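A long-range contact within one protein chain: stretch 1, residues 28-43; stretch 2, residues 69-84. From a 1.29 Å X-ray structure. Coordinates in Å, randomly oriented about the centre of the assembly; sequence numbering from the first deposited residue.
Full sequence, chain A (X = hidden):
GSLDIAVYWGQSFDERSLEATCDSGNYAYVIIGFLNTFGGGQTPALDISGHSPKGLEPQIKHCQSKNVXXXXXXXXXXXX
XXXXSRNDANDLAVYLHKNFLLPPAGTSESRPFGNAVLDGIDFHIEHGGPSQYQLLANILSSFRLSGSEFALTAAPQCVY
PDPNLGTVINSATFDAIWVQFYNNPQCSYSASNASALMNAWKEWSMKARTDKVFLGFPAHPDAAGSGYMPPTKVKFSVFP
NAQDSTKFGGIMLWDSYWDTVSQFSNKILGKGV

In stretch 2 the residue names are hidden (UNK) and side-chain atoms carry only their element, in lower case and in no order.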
# COMPACT_ATOMS: atom_id res chain seq x y z
N ALA A 28 -8.36 7.89 -2.56
CA ALA A 28 -8.09 8.52 -1.28
C ALA A 28 -6.61 8.39 -0.89
O ALA A 28 -6.08 9.23 -0.17
CB ALA A 28 -8.98 7.91 -0.20
N TYR A 29 -5.97 7.32 -1.36
CA TYR A 29 -4.55 7.07 -1.10
C TYR A 29 -3.91 6.67 -2.41
O TYR A 29 -4.47 5.86 -3.16
CB TYR A 29 -4.35 5.86 -0.19
CG TYR A 29 -4.76 5.97 1.24
CD1 TYR A 29 -3.85 6.38 2.22
CD2 TYR A 29 -6.04 5.60 1.65
CE1 TYR A 29 -4.21 6.45 3.56
CE2 TYR A 29 -6.41 5.67 3.00
CZ TYR A 29 -5.49 6.10 3.94
OH TYR A 29 -5.85 6.17 5.27
N VAL A 30 -2.72 7.21 -2.65
CA VAL A 30 -1.85 6.73 -3.72
C VAL A 30 -0.56 6.27 -3.07
O VAL A 30 0.05 6.99 -2.28
CB VAL A 30 -1.60 7.79 -4.81
CG1 VAL A 30 -0.63 7.26 -5.85
CG2 VAL A 30 -2.90 8.16 -5.50
N ILE A 31 -0.18 5.03 -3.38
CA ILE A 31 0.94 4.39 -2.73
C ILE A 31 2.05 4.22 -3.76
O ILE A 31 1.94 3.42 -4.70
CB ILE A 31 0.55 3.01 -2.15
CG1 ILE A 31 -0.75 3.08 -1.34
CG2 ILE A 31 1.71 2.45 -1.34
CD1 ILE A 31 -1.41 1.71 -1.13
N ILE A 32 3.12 4.99 -3.59
CA ILE A 32 4.26 4.91 -4.49
C ILE A 32 5.09 3.67 -4.16
O ILE A 32 5.58 3.54 -3.03
CB ILE A 32 5.16 6.16 -4.38
CG1 ILE A 32 4.38 7.44 -4.72
CG2 ILE A 32 6.39 6.01 -5.29
CD1 ILE A 32 5.08 8.70 -4.28
N GLY A 33 5.23 2.75 -5.12
CA GLY A 33 6.05 1.56 -4.91
C GLY A 33 7.21 1.54 -5.88
O GLY A 33 7.02 1.87 -7.05
N PHE A 34 8.42 1.17 -5.46
CA PHE A 34 8.77 0.65 -4.12
C PHE A 34 10.18 1.03 -3.75
O PHE A 34 11.06 1.16 -4.62
CB PHE A 34 8.72 -0.89 -4.11
CG PHE A 34 7.35 -1.44 -4.31
CD1 PHE A 34 6.48 -1.57 -3.23
CD2 PHE A 34 6.90 -1.78 -5.58
CE1 PHE A 34 5.19 -2.04 -3.42
CE2 PHE A 34 5.61 -2.25 -5.78
CZ PHE A 34 4.75 -2.38 -4.70
N LEU A 35 10.43 1.19 -2.45
CA LEU A 35 11.79 1.11 -1.93
C LEU A 35 12.05 -0.38 -1.78
O LEU A 35 11.71 -0.99 -0.76
CB LEU A 35 11.93 1.84 -0.60
CG LEU A 35 13.38 2.02 -0.14
CD1 LEU A 35 14.01 3.23 -0.81
CD2 LEU A 35 13.47 2.16 1.37
N ASN A 36 12.62 -0.98 -2.83
CA ASN A 36 12.74 -2.43 -2.92
C ASN A 36 14.12 -2.97 -2.57
O ASN A 36 14.36 -4.18 -2.69
CB ASN A 36 12.34 -2.90 -4.31
CG ASN A 36 13.42 -2.65 -5.34
OD1 ASN A 36 14.20 -1.71 -5.22
ND2 ASN A 36 13.47 -3.51 -6.35
N THR A 37 15.01 -2.08 -2.15
CA THR A 37 16.39 -2.44 -1.83
C THR A 37 16.75 -1.81 -0.50
O THR A 37 16.70 -0.59 -0.35
CB THR A 37 17.35 -1.93 -2.92
OG1 THR A 37 16.93 -2.43 -4.19
CG2 THR A 37 18.77 -2.39 -2.64
N PHE A 38 17.07 -2.67 0.47
CA PHE A 38 17.58 -2.25 1.77
C PHE A 38 18.02 -3.47 2.56
O PHE A 38 17.68 -4.59 2.21
CB PHE A 38 16.54 -1.44 2.57
CG PHE A 38 15.20 -2.13 2.76
CD1 PHE A 38 15.03 -3.12 3.72
CD2 PHE A 38 14.12 -1.76 1.98
CE1 PHE A 38 13.78 -3.73 3.90
CE2 PHE A 38 12.87 -2.36 2.16
CZ PHE A 38 12.70 -3.35 3.12
N GLY A 39 18.77 -3.22 3.62
CA GLY A 39 19.19 -4.27 4.54
C GLY A 39 20.38 -5.05 4.05
O GLY A 39 20.72 -5.03 2.86
N GLY A 40 21.02 -5.76 4.99
CA GLY A 40 22.14 -6.64 4.68
C GLY A 40 23.25 -5.97 3.89
O GLY A 40 23.65 -6.46 2.83
N GLY A 41 23.71 -4.84 4.40
CA GLY A 41 24.85 -4.14 3.81
C GLY A 41 24.57 -3.36 2.54
O GLY A 41 25.46 -2.70 2.02
N GLN A 42 23.34 -3.42 2.04
CA GLN A 42 22.95 -2.65 0.86
C GLN A 42 22.61 -1.22 1.21
O GLN A 42 22.14 -0.92 2.31
CB GLN A 42 21.75 -3.29 0.17
CG GLN A 42 22.09 -4.50 -0.66
CD GLN A 42 20.86 -5.13 -1.27
OE1 GLN A 42 20.73 -5.20 -2.49
NE2 GLN A 42 19.95 -5.58 -0.42
N THR A 43 22.86 -0.32 0.27
CA THR A 43 22.35 1.03 0.38
C THR A 43 20.89 1.04 -0.09
O THR A 43 20.52 0.26 -0.97
CB THR A 43 23.23 2.03 -0.41
OG1 THR A 43 22.84 3.37 -0.10
CG2 THR A 43 23.15 1.80 -1.90
N UNK A 69 -3.84 11.28 0.08
CA UNK A 69 -2.68 10.90 0.88
C UNK A 69 -1.71 10.10 0.03
O UNK A 69 -2.12 9.21 -0.73
c UNK A 69 -4.59 11.05 5.54
n UNK A 69 -4.92 10.28 6.78
c UNK A 69 -3.11 10.10 2.11
c UNK A 69 -4.17 10.12 4.40
c UNK A 69 -3.87 10.92 3.14
N UNK A 70 -0.43 10.42 0.15
CA UNK A 70 0.61 9.78 -0.64
C UNK A 70 1.57 9.05 0.28
O UNK A 70 2.18 9.67 1.17
c UNK A 70 1.38 10.81 -1.50
c UNK A 70 2.39 10.10 -2.38
c UNK A 70 0.42 11.63 -2.36
N UNK A 71 1.71 7.75 0.07
CA UNK A 71 2.57 6.90 0.89
C UNK A 71 3.71 6.37 0.06
O UNK A 71 3.61 6.28 -1.16
c UNK A 71 -0.22 4.65 2.51
c UNK A 71 0.42 5.97 2.10
c UNK A 71 1.78 5.71 1.45
c UNK A 71 0.53 6.90 3.27
N UNK A 72 4.81 6.03 0.73
CA UNK A 72 5.88 5.26 0.12
C UNK A 72 5.78 3.83 0.62
O UNK A 72 5.70 3.58 1.83
c UNK A 72 8.57 4.97 -1.53
c UNK A 72 8.47 5.00 -0.00
c UNK A 72 9.76 5.54 0.61
c UNK A 72 7.26 5.81 0.48
N UNK A 73 5.81 2.90 -0.32
CA UNK A 73 5.78 1.49 0.01
C UNK A 73 7.19 0.90 0.04
O UNK A 73 7.97 1.06 -0.92
c UNK A 73 4.91 0.73 -0.98
o UNK A 73 4.71 -0.61 -0.58
N UNK A 74 7.50 0.20 1.13
CA UNK A 74 8.76 -0.52 1.28
C UNK A 74 8.55 -1.99 0.95
O UNK A 74 7.49 -2.58 1.24
c UNK A 74 9.74 1.15 2.90
c UNK A 74 9.40 -0.33 2.68
c UNK A 74 9.16 -0.91 5.15
c UNK A 74 8.49 -0.87 3.79
N UNK A 75 9.53 -2.56 0.28
CA UNK A 75 9.57 -3.98 -0.10
C UNK A 75 9.06 -4.12 -1.53
O UNK A 75 9.67 -3.65 -2.40
N UNK A 76 7.92 -4.72 -1.71
CA UNK A 76 7.32 -4.94 -3.00
C UNK A 76 7.26 -6.43 -3.38
O UNK A 76 7.72 -7.26 -2.63
N UNK A 77 6.69 -6.73 -4.54
CA UNK A 77 6.47 -8.13 -4.92
C UNK A 77 7.75 -8.96 -4.88
O UNK A 77 7.71 -10.13 -4.51
c UNK A 77 5.93 -8.02 -6.35
c UNK A 77 5.27 -6.69 -6.39
c UNK A 77 6.08 -5.80 -5.50
N UNK A 78 8.86 -8.34 -5.25
CA UNK A 78 10.18 -8.97 -5.18
C UNK A 78 11.24 -7.89 -5.07
O UNK A 78 10.96 -6.70 -5.21
c UNK A 78 10.41 -9.84 -6.42
N UNK A 79 12.47 -8.29 -4.79
CA UNK A 79 13.56 -7.34 -4.70
C UNK A 79 14.53 -7.73 -3.61
O UNK A 79 14.19 -8.54 -2.74
N UNK A 80 15.74 -7.16 -3.65
CA UNK A 80 16.77 -7.49 -2.68
C UNK A 80 16.58 -6.65 -1.43
O UNK A 80 17.35 -5.73 -1.15
c UNK A 80 17.66 -5.98 -4.28
c UNK A 80 18.06 -7.11 -3.42
c UNK A 80 16.21 -6.18 -4.64
N UNK A 81 15.51 -6.95 -0.70
CA UNK A 81 15.28 -6.30 0.56
C UNK A 81 15.20 -7.33 1.66
O UNK A 81 14.65 -8.42 1.47
c UNK A 81 11.97 -6.62 1.32
c UNK A 81 10.97 -6.76 -1.27
o UNK A 81 9.02 -7.88 -0.43
c UNK A 81 12.72 -6.08 0.27
c UNK A 81 12.20 -6.16 -1.02
c UNK A 81 10.74 -7.22 1.09
c UNK A 81 10.24 -7.29 -0.20
c UNK A 81 14.04 -5.40 0.52
N UNK A 82 15.78 -6.99 2.80
CA UNK A 82 15.73 -7.83 3.98
C UNK A 82 15.98 -6.95 5.17
O UNK A 82 16.45 -5.82 5.04
o UNK A 82 18.08 -8.40 3.91
c UNK A 82 16.78 -8.94 3.91
N UNK A 83 15.66 -7.47 6.35
CA UNK A 83 15.75 -6.69 7.55
C UNK A 83 16.05 -7.62 8.70
O UNK A 83 15.30 -7.70 9.68
c UNK A 83 14.43 -5.94 7.76
c UNK A 83 14.62 -4.64 8.52
c UNK A 83 13.32 -4.22 9.16
c UNK A 83 15.17 -3.54 7.61
N UNK A 84 17.17 -8.33 8.58
CA UNK A 84 17.54 -9.37 9.53
C UNK A 84 18.12 -8.86 10.86
O UNK A 84 17.91 -9.50 11.89
o UNK A 84 16.67 -11.54 7.87
o UNK A 84 18.55 -11.44 6.75
c UNK A 84 18.50 -10.37 8.88
c UNK A 84 17.86 -11.17 7.76
O HOH W 1 -4.13 7.30 7.00
O HOH W 2 11.79 -5.51 -7.33
O HOH W 3 18.79 -7.30 1.63

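Position 69 has four carbons in a row ending in nitrogen, and the chain runs along the ring of Tyr-29. It is Lys-69. Its CD lies 3.8 Å from Tyr-29 CE1, and water 1 bonds both its NZ and Tyr-29 OH.

Position 70 has one carbon carrying two others, a fork at CB that packs on Ile-32. It is Val-70. Its CG1 lies 3.6 Å from Ile-32 CD1.

Position 71 has four carbons forked at the second, between Tyr-29 and Ile-31. It is Leu-71, with CD1 4.0 Å from Tyr-29 CD1.

Position 72 has the same fork but faces the other side of the sheet, near Ile-32 and Leu-35. It is Leu-72.

Position 73 has one carbon, then one oxygen at the ring edge of Phe-34. It is Ser-73. Its OG sits 3.2 Å from Phe-34 CE1 and is hydrogen-bonded elsewhere in the structure.

Position 74 has four carbons forked at the first, one arm two carbons long, and touches Leu-35. It is Ile-74, with CG2 4.2 Å from Leu-35 CD2.

Position 75 has no side-chain atoms and positive phi. It is Gly-75, where the chain turns a corner.

Position 76 also has none. It is Gly-76. Its CA lies over the Phe-34 ring, where a CB would clash with Phe-34 CG.

Position 77 has three carbons closing a ring onto the backbone N. It is Pro-77, whose CD covers the same Phe-34 face.

Position 78 has one carbon, pointing away. It is Ala-78. Water 2 links its O to Asn-36 ND2.

Position 79 has none. It is Gly-79; a CB would clash with Asn-36 O.

Position 80 is another three-carbon ring closed onto N, against Thr-37. It is Pro-80. Its O accepts from Gln-42 NE2 at 2.7 Å.

Position 81 has one carbon, over the Phe-38 ring face, then a six-carbon ring bearing oxygen. It is Tyr-81. Its OH donates to Gly-76 O.

Position 82 has one carbon and one oxygen, which shares water 3 with Phe-38 O. It is Ser-82.

Position 83 has four carbons forked at the second, and its end reaches the ring of Phe-38. It is Leu-83, with CD1 3.9 Å from Phe-38 CD1.

Position 84 has two carbons, the second carrying two oxygens. It is Asp-84, without contact here.

The two strands run parallel. Their backbone ladder reaches from Lys-69 N to Ala-28 O (3.0 Å) through Gly-75 N to Leu-35 O (2.9 Å). Side chains alternate from Tyr-29 to Ile-32, with Tyr-29 and Ile-31 on one face and Val-30 and Ile-32 on the other. The register shifts at Phe-34, after a cis peptide bond, and Leu-35 lies on the face of Ile-32. Beyond the corner, Ser-82 N donates to Phe-38 O at 3.1 Å. Phe-34 and Phe-38 fill the space beside the turning chain.

Stretch 2 69-84: KVLLSIGGPAGPYSLD
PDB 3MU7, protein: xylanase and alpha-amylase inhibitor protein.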